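Local coordinates for amine oxidase (Emericella nidulans, PDB 3PGB), which probably oxidises primary amines, as a member of the copper amine oxidase family that carries copper and one topaquinone cofactor per subunit, at residues H133-N138 / A659-S664; Q176-E181 / G232-W237; E108-N113 / E163-P168. One frame throughout, in Å; residues are numbered along the deposited sequence.

In the fold
All three interactions involve the antiparallel sheet that includes strands 102-110, 131-138, 145-152, 161-164 and 176-178. Interaction 1 is buried and joins this sheet to a loop of the enzyme domain, through an arginine that meets a proline and a tyrosine. Interaction 2 lies at the surface and links the sheet to a second one containing strand 235-242, by apolar contact and a long salt bridge. Interaction 3 is partly buried, stays within the first sheet and its flanking loops, and has no polar bond between its segments. Interaction 1 touches the other two: Asn137 is probably hydrogen-bonded to Asn179 of interaction 2, and His133 probably to Glu108 of interaction 3.

Interaction 1: H133-N138 / A659-S664; sequences HVRLNN and AHPYNS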
loop_
_atom_site.group_PDB
_atom_site.type_symbol
_atom_site.label_atom_id
_atom_site.label_comp_id
_atom_site.label_asym_id
_atom_site.label_seq_id
_atom_site.Cartn_x
_atom_site.Cartn_y
_atom_site.Cartn_z
ATOM N N HIS A 133 0.866 -36.055 13.728
ATOM C CA HIS A 133 0.471 -36.285 12.348
ATOM C C HIS A 133 1.711 -36.810 11.629
ATOM O O HIS A 133 2.773 -36.186 11.675
ATOM C CB HIS A 133 -0.046 -34.990 11.715
ATOM C CG HIS A 133 -0.244 -35.073 10.231
ATOM N ND1 HIS A 133 0.079 -34.036 9.381
ATOM C CD2 HIS A 133 -0.719 -36.069 9.446
ATOM C CE1 HIS A 133 -0.191 -34.390 8.136
ATOM N NE2 HIS A 133 -0.678 -35.618 8.148
ATOM N N VAL A 134 1.588 -37.976 11.004
ATOM C CA VAL A 134 2.707 -38.578 10.288
ATOM C C VAL A 134 2.327 -38.811 8.832
ATOM O O VAL A 134 1.179 -39.138 8.528
ATOM C CB VAL A 134 3.158 -39.896 10.948
ATOM C CG1 VAL A 134 4.234 -40.585 10.109
ATOM C CG2 VAL A 134 3.673 -39.633 12.351
ATOM N N ARG A 135 3.294 -38.601 7.941
ATOM C CA ARG A 135 3.146 -38.894 6.520
ATOM C C ARG A 135 4.171 -39.916 6.086
ATOM O O ARG A 135 5.364 -39.762 6.355
ATOM C CB ARG A 135 3.348 -37.647 5.672
ATOM C CG ARG A 135 2.194 -36.689 5.714
ATOM C CD ARG A 135 2.052 -35.914 4.416
ATOM N NE ARG A 135 1.807 -34.504 4.692
ATOM C CZ ARG A 135 2.702 -33.527 4.572
ATOM N NH1 ARG A 135 3.942 -33.762 4.143
ATOM N NH2 ARG A 135 2.343 -32.287 4.877
ATOM N N LEU A 136 3.702 -40.942 5.385
ATOM C CA LEU A 136 4.573 -41.992 4.895
ATOM C C LEU A 136 4.640 -41.929 3.381
ATOM O O LEU A 136 3.623 -41.740 2.719
ATOM C CB LEU A 136 4.055 -43.358 5.350
ATOM C CG LEU A 136 3.861 -43.514 6.861
ATOM C CD1 LEU A 136 3.072 -44.783 7.188
ATOM C CD2 LEU A 136 5.205 -43.501 7.571
ATOM N N ASN A 137 5.849 -42.064 2.840
ATOM C CA ASN A 137 6.040 -42.223 1.404
ATOM C C ASN A 137 6.224 -43.703 1.137
ATOM O O ASN A 137 7.299 -44.254 1.362
ATOM C CB ASN A 137 7.252 -41.418 0.927
ATOM C CG ASN A 137 7.324 -41.297 -0.592
ATOM O OD1 ASN A 137 6.502 -41.866 -1.319
ATOM N ND2 ASN A 137 8.312 -40.553 -1.077
ATOM N N ASN A 138 5.157 -44.357 0.700
ATOM C CA ASN A 138 5.192 -45.794 0.427
ATOM C C ASN A 138 5.572 -46.077 -1.016
ATOM O O ASN A 138 4.743 -45.940 -1.903
ATOM C CB ASN A 138 3.834 -46.426 0.729
ATOM C CG ASN A 138 3.538 -46.472 2.202
ATOM O OD1 ASN A 138 4.329 -46.995 2.978
ATOM N ND2 ASN A 138 2.392 -45.930 2.601
ATOM N N ALA A 659 -5.923 -26.147 1.668
ATOM C CA ALA A 659 -5.127 -26.958 0.752
ATOM C C ALA A 659 -4.527 -28.197 1.416
ATOM O O ALA A 659 -4.713 -28.442 2.609
ATOM C CB ALA A 659 -4.027 -26.116 0.143
ATOM N N HIS A 660 -3.830 -28.980 0.596
ATOM C CA HIS A 660 -3.033 -30.109 1.030
ATOM C C HIS A 660 -1.792 -30.133 0.150
ATOM O O HIS A 660 -1.888 -29.848 -1.048
ATOM C CB HIS A 660 -3.818 -31.397 0.853
ATOM C CG HIS A 660 -3.155 -32.600 1.442
ATOM N ND1 HIS A 660 -2.084 -33.227 0.843
ATOM C CD2 HIS A 660 -3.425 -33.304 2.565
ATOM C CE1 HIS A 660 -1.715 -34.261 1.579
ATOM N NE2 HIS A 660 -2.512 -34.328 2.631
ATOM N N PRO A 661 -0.619 -30.465 0.731
ATOM C CA PRO A 661 0.636 -30.432 -0.024
ATOM C C PRO A 661 0.652 -31.272 -1.295
ATOM O O PRO A 661 1.302 -30.887 -2.268
ATOM C CB PRO A 661 1.659 -30.991 0.967
ATOM C CG PRO A 661 1.100 -30.715 2.278
ATOM C CD PRO A 661 -0.381 -30.829 2.142
ATOM N N TYR A 662 -0.043 -32.407 -1.279
ATOM C CA TYR A 662 -0.048 -33.326 -2.417
ATOM C C TYR A 662 -1.310 -33.225 -3.271
ATOM O O TYR A 662 -1.671 -34.196 -3.952
ATOM C CB TYR A 662 0.138 -34.781 -1.940
ATOM C CG TYR A 662 1.301 -34.998 -1.002
ATOM C CD1 TYR A 662 2.535 -34.399 -1.234
ATOM C CD2 TYR A 662 1.173 -35.818 0.106
ATOM C CE1 TYR A 662 3.607 -34.594 -0.364
ATOM C CE2 TYR A 662 2.235 -36.021 0.980
ATOM C CZ TYR A 662 3.446 -35.407 0.740
ATOM O OH TYR A 662 4.495 -35.616 1.601
ATOM N N ASN A 663 -1.982 -32.068 -3.251
ATOM C CA ASN A 663 -3.036 -31.798 -4.239
ATOM C C ASN A 663 -2.466 -31.958 -5.662
ATOM O O ASN A 663 -3.142 -32.444 -6.563
ATOM C CB ASN A 663 -3.640 -30.391 -4.069
ATOM C CG ASN A 663 -4.691 -30.300 -2.940
ATOM O OD1 ASN A 663 -4.965 -31.266 -2.223
ATOM N ND2 ASN A 663 -5.278 -29.119 -2.793
ATOM N N SER A 664 -1.211 -31.557 -5.843
ATOM C CA SER A 664 -0.499 -31.684 -7.118
ATOM C C SER A 664 -0.324 -33.125 -7.615
ATOM O O SER A 664 -0.042 -33.346 -8.788
ATOM C CB SER A 664 0.894 -31.074 -6.977
ATOM O OG SER A 664 1.647 -31.787 -6.011
#
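Arg135 leaves strand 131-138 with CG beside its own backbone N and anti to the carbonyl carbon, then bends at chi3 (-136°), which carries its guanidinium over to Pro661 and Tyr662. The tyrosine adopts the same kind of first torsion (chi1 -50°), and its hydroxyl end comes up beside the arginine. The backbones themselves stay well apart, 11.0 Å between CA of Arg135 and CA of Pro661, and the long side chain spans the gap. Its aliphatic part is used first: CD of Arg135 lies 3.4 Å from CE2 of Tyr662. Further out, NH1 of Arg135 gives a weak, bent hydrogen bond to OH of Tyr662 at 3.2 Å. The guanidinium and phenol planes stand 72° apart, so the two groups are not stacked. Pro661 meets the other terminal nitrogen, its CG 3.3 Å from NH2 of Arg135, while its CB lies over one face of the guanidinium.

Segment 659-664 takes its shape from a type I turn, His660 to Asn663, closed by the backbone bond from Asn663 N to His660 O. Inside it, Tyr662 N donates to ND1 of His660 at 3.1 Å, nearly straight and close to the ring plane. This leaves NE2 of His660 for OD1 of Asp148, a carboxylate whose OD2 is bonded to NE2 of His133. Phe146 stacks on the Tyr662 ring.

The contact thus joins the N-terminal sheet to a loop of the enzyme domain, with about 9 Å between the side chains of Pro661 and Asp403, the predicted proton acceptor. Because NH2 of Arg135 also forms a salt bridge with Asp361, the buried positive charge is probably balanced mainly by that carboxylate, with the tyrosine hydroxyl a weaker second partner.

Interaction 2: Q176-E181 / G232-W237; sequences QVRNVE and GRIIRW
A single methyl group, CD1 of Ile234, meets both a valine and the flat face of an arginine: it touches CG2 of Val180 and lies 4.1 Å from NH1 of Arg178, over one face of that guanidinium. The modelled 3.2 Å between CD1 of Ile234 and CG2 of Val180 is shorter than normal methyl packing, and its exact value is doubtful. Two antiparallel sheets are joined here, the one holding strand 176-178 and the one holding strand 235-242, and the chain leaving the first makes an Asx turn in which Asn179 OD1 accepts from Glu181 N at 3.1 Å. Val180 and Glu181, the second and third residues of the turn, supply the contacts with Ile234 and Arg236.

Ile234 is the residue most covered by the opposite segment, and its side chain and that of Val180 are turned aslant to one another. Arg178 has CG between its backbone N and carbonyl carbon (chi1 67°) and then runs fully extended, passing Ile234 in the opposite direction. Its polar groups are held outside the pair: NE donates to Gln665 O and NH2 to Gln229 OE1. Gln665 OE1 also accepts from Val180 N, so Gln665 holds both the side chain of Arg178, just before the turn, and the backbone at the turn's middle residue.

Further along the two segments, at Glu181 and Arg236, the chemistry becomes ionic. Arg236 is bent at chi2, and its NH1 pairs with Asp238 close by in its own strand. Its other terminal nitrogen, NH2, faces OE2 of Glu181 across 3.5 Å in a long salt bridge, with the carboxylate and guanidinium planes 85° apart.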
loop_
_atom_site.group_PDB
_atom_site.type_symbol
_atom_site.label_atom_id
_atom_site.label_comp_id
_atom_site.label_asym_id
_atom_site.label_seq_id
_atom_site.Cartn_x
_atom_site.Cartn_y
_atom_site.Cartn_z
ATOM N N GLN A 176 -4.891 -41.433 1.945
ATOM C CA GLN A 176 -3.948 -41.879 0.921
ATOM C C GLN A 176 -4.135 -41.132 -0.390
ATOM O O GLN A 176 -5.259 -40.876 -0.819
ATOM C CB GLN A 176 -4.103 -43.377 0.673
ATOM C CG GLN A 176 -3.833 -44.241 1.893
ATOM C CD GLN A 176 -4.107 -45.705 1.626
ATOM O OE1 GLN A 176 -4.648 -46.069 0.582
ATOM N NE2 GLN A 176 -3.739 -46.558 2.575
ATOM N N VAL A 177 -3.021 -40.776 -1.013
ATOM C CA VAL A 177 -3.028 -40.166 -2.334
ATOM C C VAL A 177 -1.806 -40.699 -3.067
ATOM O O VAL A 177 -0.778 -40.974 -2.445
ATOM C CB VAL A 177 -2.999 -38.620 -2.251
ATOM C CG1 VAL A 177 -1.716 -38.136 -1.595
ATOM C CG2 VAL A 177 -3.171 -38.004 -3.632
ATOM N N ARG A 178 -1.918 -40.870 -4.377
ATOM C CA ARG A 178 -0.824 -41.450 -5.142
ATOM C C ARG A 178 0.412 -40.564 -5.086
ATOM O O ARG A 178 0.316 -39.358 -4.842
ATOM C CB ARG A 178 -1.233 -41.673 -6.599
ATOM C CG ARG A 178 -1.482 -40.405 -7.387
ATOM C CD ARG A 178 -1.805 -40.736 -8.814
ATOM N NE ARG A 178 -2.106 -39.550 -9.603
ATOM C CZ ARG A 178 -2.435 -39.570 -10.892
ATOM N NH1 ARG A 178 -2.511 -40.723 -11.555
ATOM N NH2 ARG A 178 -2.693 -38.436 -11.525
ATOM N N ASN A 179 1.570 -41.177 -5.305
ATOM C CA ASN A 179 2.821 -40.453 -5.449
ATOM C C ASN A 179 3.167 -40.453 -6.933
ATOM O O ASN A 179 3.556 -41.483 -7.492
ATOM C CB ASN A 179 3.919 -41.120 -4.612
ATOM C CG ASN A 179 5.254 -40.387 -4.684
ATOM O OD1 ASN A 179 5.471 -39.532 -5.543
ATOM N ND2 ASN A 179 6.156 -40.731 -3.780
ATOM N N VAL A 180 3.008 -39.297 -7.569
ATOM C CA VAL A 180 3.119 -39.189 -9.025
ATOM C C VAL A 180 4.571 -39.036 -9.507
ATOM O O VAL A 180 4.831 -39.102 -10.711
ATOM C CB VAL A 180 2.230 -38.019 -9.563
ATOM C CG1 VAL A 180 2.993 -36.690 -9.569
ATOM C CG2 VAL A 180 1.716 -38.340 -10.946
ATOM N N GLU A 181 5.504 -38.838 -8.573
ATOM C CA GLU A 181 6.933 -38.766 -8.893
ATOM C C GLU A 181 7.767 -39.693 -8.004
ATOM O O GLU A 181 8.608 -39.228 -7.238
ATOM C CB GLU A 181 7.436 -37.324 -8.768
ATOM C CG GLU A 181 6.712 -36.347 -9.694
ATOM C CD GLU A 181 7.503 -35.074 -9.959
ATOM O OE1 GLU A 181 6.990 -33.983 -9.630
ATOM O OE2 GLU A 181 8.630 -35.170 -10.502
ATOM N N GLY A 232 -5.572 -41.224 -16.670
ATOM C CA GLY A 232 -4.735 -42.325 -16.173
ATOM C C GLY A 232 -3.246 -42.199 -16.471
ATOM O O GLY A 232 -2.413 -42.728 -15.727
ATOM N N ARG A 233 -2.907 -41.505 -17.555
ATOM C CA ARG A 233 -1.516 -41.332 -17.965
ATOM C C ARG A 233 -0.831 -40.237 -17.150
ATOM O O ARG A 233 -1.486 -39.317 -16.650
ATOM C CB ARG A 233 -1.439 -41.008 -19.467
ATOM N N ILE A 234 0.486 -40.355 -17.005
ATOM C CA ILE A 234 1.297 -39.327 -16.362
ATOM C C ILE A 234 2.341 -38.850 -17.360
ATOM O O ILE A 234 3.213 -39.623 -17.761
ATOM C CB ILE A 234 1.974 -39.858 -15.089
ATOM C CG1 ILE A 234 0.937 -40.001 -13.966
ATOM C CG2 ILE A 234 3.094 -38.923 -14.647
ATOM C CD1 ILE A 234 1.370 -40.940 -12.850
ATOM N N ILE A 235 2.246 -37.581 -17.758
ATOM C CA ILE A 235 3.056 -37.048 -18.857
ATOM C C ILE A 235 3.948 -35.889 -18.411
ATOM O O ILE A 235 3.541 -35.043 -17.618
ATOM C CB ILE A 235 2.157 -36.609 -20.055
ATOM C CG1 ILE A 235 1.630 -37.843 -20.803
ATOM C CG2 ILE A 235 2.917 -35.712 -21.016
ATOM C CD1 ILE A 235 0.723 -37.520 -21.986
ATOM N N ARG A 236 5.165 -35.876 -18.949
ATOM C CA ARG A 236 6.185 -34.885 -18.649
ATOM C C ARG A 236 6.434 -34.010 -19.868
ATOM O O ARG A 236 6.369 -34.487 -20.996
ATOM C CB ARG A 236 7.515 -35.576 -18.339
ATOM C CG ARG A 236 7.799 -35.911 -16.886
ATOM C CD ARG A 236 9.281 -35.722 -16.612
ATOM N NE ARG A 236 9.614 -35.926 -15.211
ATOM C CZ ARG A 236 10.595 -35.302 -14.559
ATOM N NH1 ARG A 236 11.370 -34.400 -15.164
ATOM N NH2 ARG A 236 10.795 -35.574 -13.274
ATOM N N TRP A 237 6.733 -32.738 -19.627
ATOM C CA TRP A 237 7.336 -31.849 -20.615
ATOM C C TRP A 237 8.590 -31.280 -19.963
ATOM O O TRP A 237 8.503 -30.643 -18.912
ATOM C CB TRP A 237 6.392 -30.700 -20.969
ATOM C CG TRP A 237 5.538 -30.915 -22.188
ATOM C CD1 TRP A 237 4.192 -31.138 -22.220
ATOM C CD2 TRP A 237 5.970 -30.883 -23.554
ATOM N NE1 TRP A 237 3.763 -31.257 -23.513
ATOM C CE2 TRP A 237 4.831 -31.105 -24.355
ATOM C CE3 TRP A 237 7.211 -30.698 -24.177
ATOM C CZ2 TRP A 237 4.894 -31.149 -25.748
ATOM C CZ3 TRP A 237 7.273 -30.746 -25.565
ATOM C CH2 TRP A 237 6.121 -30.967 -26.333
#

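Interaction 3: E108-N113 / E163-P168; sequences ELHRPN and EPLEFP
His110 and Leu165 approach each other from backbones that are not paired, with 10.3 Å between their CA atoms, and the spacing is much the same at the other end, 9.8 Å from CA of Asn113 to CA of Pro168. Side chains alone bridge this distance. Both His110 (chi1 174°) and Leu165 (chi1 178°) carry CG anti to the backbone N, which extends each towards the other chain segment. One methyl, CD2 of Leu165, comes to 4.2 Å from ND1 of His110, meeting the imidazole obliquely in a loose van der Waals contact.

In the antiparallel sheet to which these segments belong, strand 102-110 pairs with 131-138, which pairs with 145-152, which in turn pairs with 161-164. Strands 131-138 and 145-152 come between the two in this pairing order, and His133 and Leu150 from them each touch both His110 and Leu165.

Beyond the strands, Asn113 and Phe167 form the second point of meeting. The ring carbon CE1 of Phe167 is almost equidistant from the two ends of the amide, 4.1 Å from ND2 of Asn113 and 4.2 Å from its OD1; the amide meets the ring obliquely, the two planes inclined at 44°. No hydrogen bond forms there. Asn113 occupies the N-cap position of helix 114-122, yet its side chain makes no capping bond; its backbone N is weakly bonded to Glu116 OE2 instead. The same side chain packs on Asp653 and lies about 11 Å from those of Asp541 and Asp687, two ligands of a calcium ion, while Pro168 rests on Pro656 of the same loop as Asp653.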
loop_
_atom_site.group_PDB
_atom_site.type_symbol
_atom_site.label_atom_id
_atom_site.label_comp_id
_atom_site.label_asym_id
_atom_site.label_seq_id
_atom_site.Cartn_x
_atom_site.Cartn_y
_atom_site.Cartn_z
ATOM N N GLU A 108 5.005 -34.548 12.624
ATOM C CA GLU A 108 4.691 -33.242 13.194
ATOM C C GLU A 108 3.538 -33.352 14.181
ATOM O O GLU A 108 2.883 -34.387 14.260
ATOM C CB GLU A 108 4.317 -32.250 12.091
ATOM C CG GLU A 108 3.028 -32.610 11.341
ATOM C CD GLU A 108 2.552 -31.518 10.408
ATOM O OE1 GLU A 108 3.347 -30.598 10.102
ATOM O OE2 GLU A 108 1.376 -31.582 9.983
ATOM N N LEU A 109 3.296 -32.273 14.921
ATOM C CA LEU A 109 2.162 -32.212 15.824
ATOM C C LEU A 109 0.902 -32.135 14.996
ATOM O O LEU A 109 0.793 -31.306 14.089
ATOM C CB LEU A 109 2.239 -30.982 16.738
ATOM C CG LEU A 109 1.066 -30.795 17.712
ATOM C CD1 LEU A 109 1.082 -31.870 18.787
ATOM C CD2 LEU A 109 1.079 -29.402 18.346
ATOM N N HIS A 110 -0.050 -33.005 15.298
ATOM C CA HIS A 110 -1.384 -32.838 14.765
ATOM C C HIS A 110 -2.007 -31.720 15.574
ATOM O O HIS A 110 -2.091 -31.824 16.792
ATOM C CB HIS A 110 -2.200 -34.117 14.908
ATOM C CG HIS A 110 -3.628 -33.961 14.497
ATOM N ND1 HIS A 110 -4.027 -33.955 13.179
ATOM C CD2 HIS A 110 -4.752 -33.799 15.232
ATOM C CE1 HIS A 110 -5.336 -33.803 13.118
ATOM N NE2 HIS A 110 -5.801 -33.708 14.350
ATOM N N ARG A 111 -2.421 -30.645 14.910
ATOM C CA ARG A 111 -3.045 -29.525 15.616
ATOM C C ARG A 111 -4.413 -29.926 16.136
ATOM O O ARG A 111 -5.196 -30.543 15.413
ATOM C CB ARG A 111 -3.163 -28.295 14.721
ATOM C CG ARG A 111 -1.899 -27.476 14.691
ATOM C CD ARG A 111 -1.917 -26.462 13.568
ATOM N NE ARG A 111 -0.588 -25.892 13.348
ATOM C CZ ARG A 111 -0.255 -25.121 12.317
ATOM N NH1 ARG A 111 -1.152 -24.802 11.393
ATOM N NH2 ARG A 111 0.988 -24.666 12.211
ATOM N N PRO A 112 -4.702 -29.586 17.398
ATOM C CA PRO A 112 -5.972 -29.993 17.974
ATOM C C PRO A 112 -7.140 -29.240 17.352
ATOM O O PRO A 112 -6.975 -28.125 16.858
ATOM C CB PRO A 112 -5.821 -29.640 19.458
ATOM C CG PRO A 112 -4.825 -28.570 19.495
ATOM C CD PRO A 112 -3.884 -28.821 18.354
ATOM N N ASN A 113 -8.304 -29.875 17.368
ATOM C CA ASN A 113 -9.522 -29.268 16.874
ATOM C C ASN A 113 -9.855 -28.013 17.679
ATOM O O ASN A 113 -9.561 -27.936 18.875
ATOM C CB ASN A 113 -10.676 -30.277 16.954
ATOM C CG ASN A 113 -10.500 -31.452 15.999
ATOM O OD1 ASN A 113 -9.823 -31.339 14.974
ATOM N ND2 ASN A 113 -11.114 -32.585 16.329
ATOM N N GLU A 163 -3.442 -44.802 13.132
ATOM C CA GLU A 163 -4.599 -45.050 12.271
ATOM C C GLU A 163 -4.590 -44.096 11.083
ATOM O O GLU A 163 -3.946 -43.048 11.132
ATOM C CB GLU A 163 -5.918 -44.918 13.051
ATOM C CG GLU A 163 -6.178 -43.538 13.651
ATOM C CD GLU A 163 -7.451 -43.477 14.504
ATOM O OE1 GLU A 163 -8.124 -42.415 14.499
ATOM O OE2 GLU A 163 -7.780 -44.485 15.179
ATOM N N PRO A 164 -5.301 -44.460 10.005
ATOM C CA PRO A 164 -5.496 -43.529 8.897
ATOM C C PRO A 164 -6.146 -42.223 9.356
ATOM O O PRO A 164 -6.946 -42.228 10.291
ATOM C CB PRO A 164 -6.439 -44.294 7.963
ATOM C CG PRO A 164 -6.191 -45.730 8.271
ATOM C CD PRO A 164 -5.926 -45.770 9.739
ATOM N N LEU A 165 -5.781 -41.120 8.705
ATOM C CA LEU A 165 -6.346 -39.803 8.990
ATOM C C LEU A 165 -7.089 -39.313 7.757
ATOM O O LEU A 165 -6.462 -39.009 6.747
ATOM C CB LEU A 165 -5.224 -38.814 9.348
ATOM C CG LEU A 165 -5.627 -37.359 9.634
ATOM C CD1 LEU A 165 -6.568 -37.293 10.814
ATOM C CD2 LEU A 165 -4.413 -36.476 9.875
ATOM N N GLU A 166 -8.417 -39.258 7.818
ATOM C CA GLU A 166 -9.189 -38.659 6.729
ATOM C C GLU A 166 -10.185 -37.593 7.194
ATOM O O GLU A 166 -10.966 -37.094 6.391
ATOM C CB GLU A 166 -9.893 -39.739 5.897
ATOM C CG GLU A 166 -11.097 -40.401 6.553
ATOM C CD GLU A 166 -11.926 -41.230 5.570
ATOM O OE1 GLU A 166 -13.134 -41.436 5.852
ATOM O OE2 GLU A 166 -11.375 -41.675 4.527
ATOM N N PHE A 167 -10.140 -37.230 8.473
ATOM C CA PHE A 167 -11.067 -36.248 9.033
ATOM C C PHE A 167 -10.890 -34.865 8.398
ATOM O O PHE A 167 -11.865 -34.277 7.934
ATOM C CB PHE A 167 -10.911 -36.186 10.564
ATOM C CG PHE A 167 -11.943 -35.335 11.260
ATOM C CD1 PHE A 167 -11.583 -34.137 11.872
ATOM C CD2 PHE A 167 -13.274 -35.739 11.320
ATOM C CE1 PHE A 167 -12.535 -33.352 12.534
ATOM C CE2 PHE A 167 -14.235 -34.956 11.978
ATOM C CZ PHE A 167 -13.859 -33.760 12.586
ATOM N N PRO A 168 -9.644 -34.353 8.343
ATOM C CA PRO A 168 -9.426 -32.986 7.857
ATOM C C PRO A 168 -9.233 -32.847 6.335
ATOM O O PRO A 168 -8.764 -31.807 5.872
ATOM C CB PRO A 168 -8.149 -32.574 8.594
ATOM C CG PRO A 168 -7.378 -33.840 8.718
ATOM C CD PRO A 168 -8.372 -34.984 8.743
#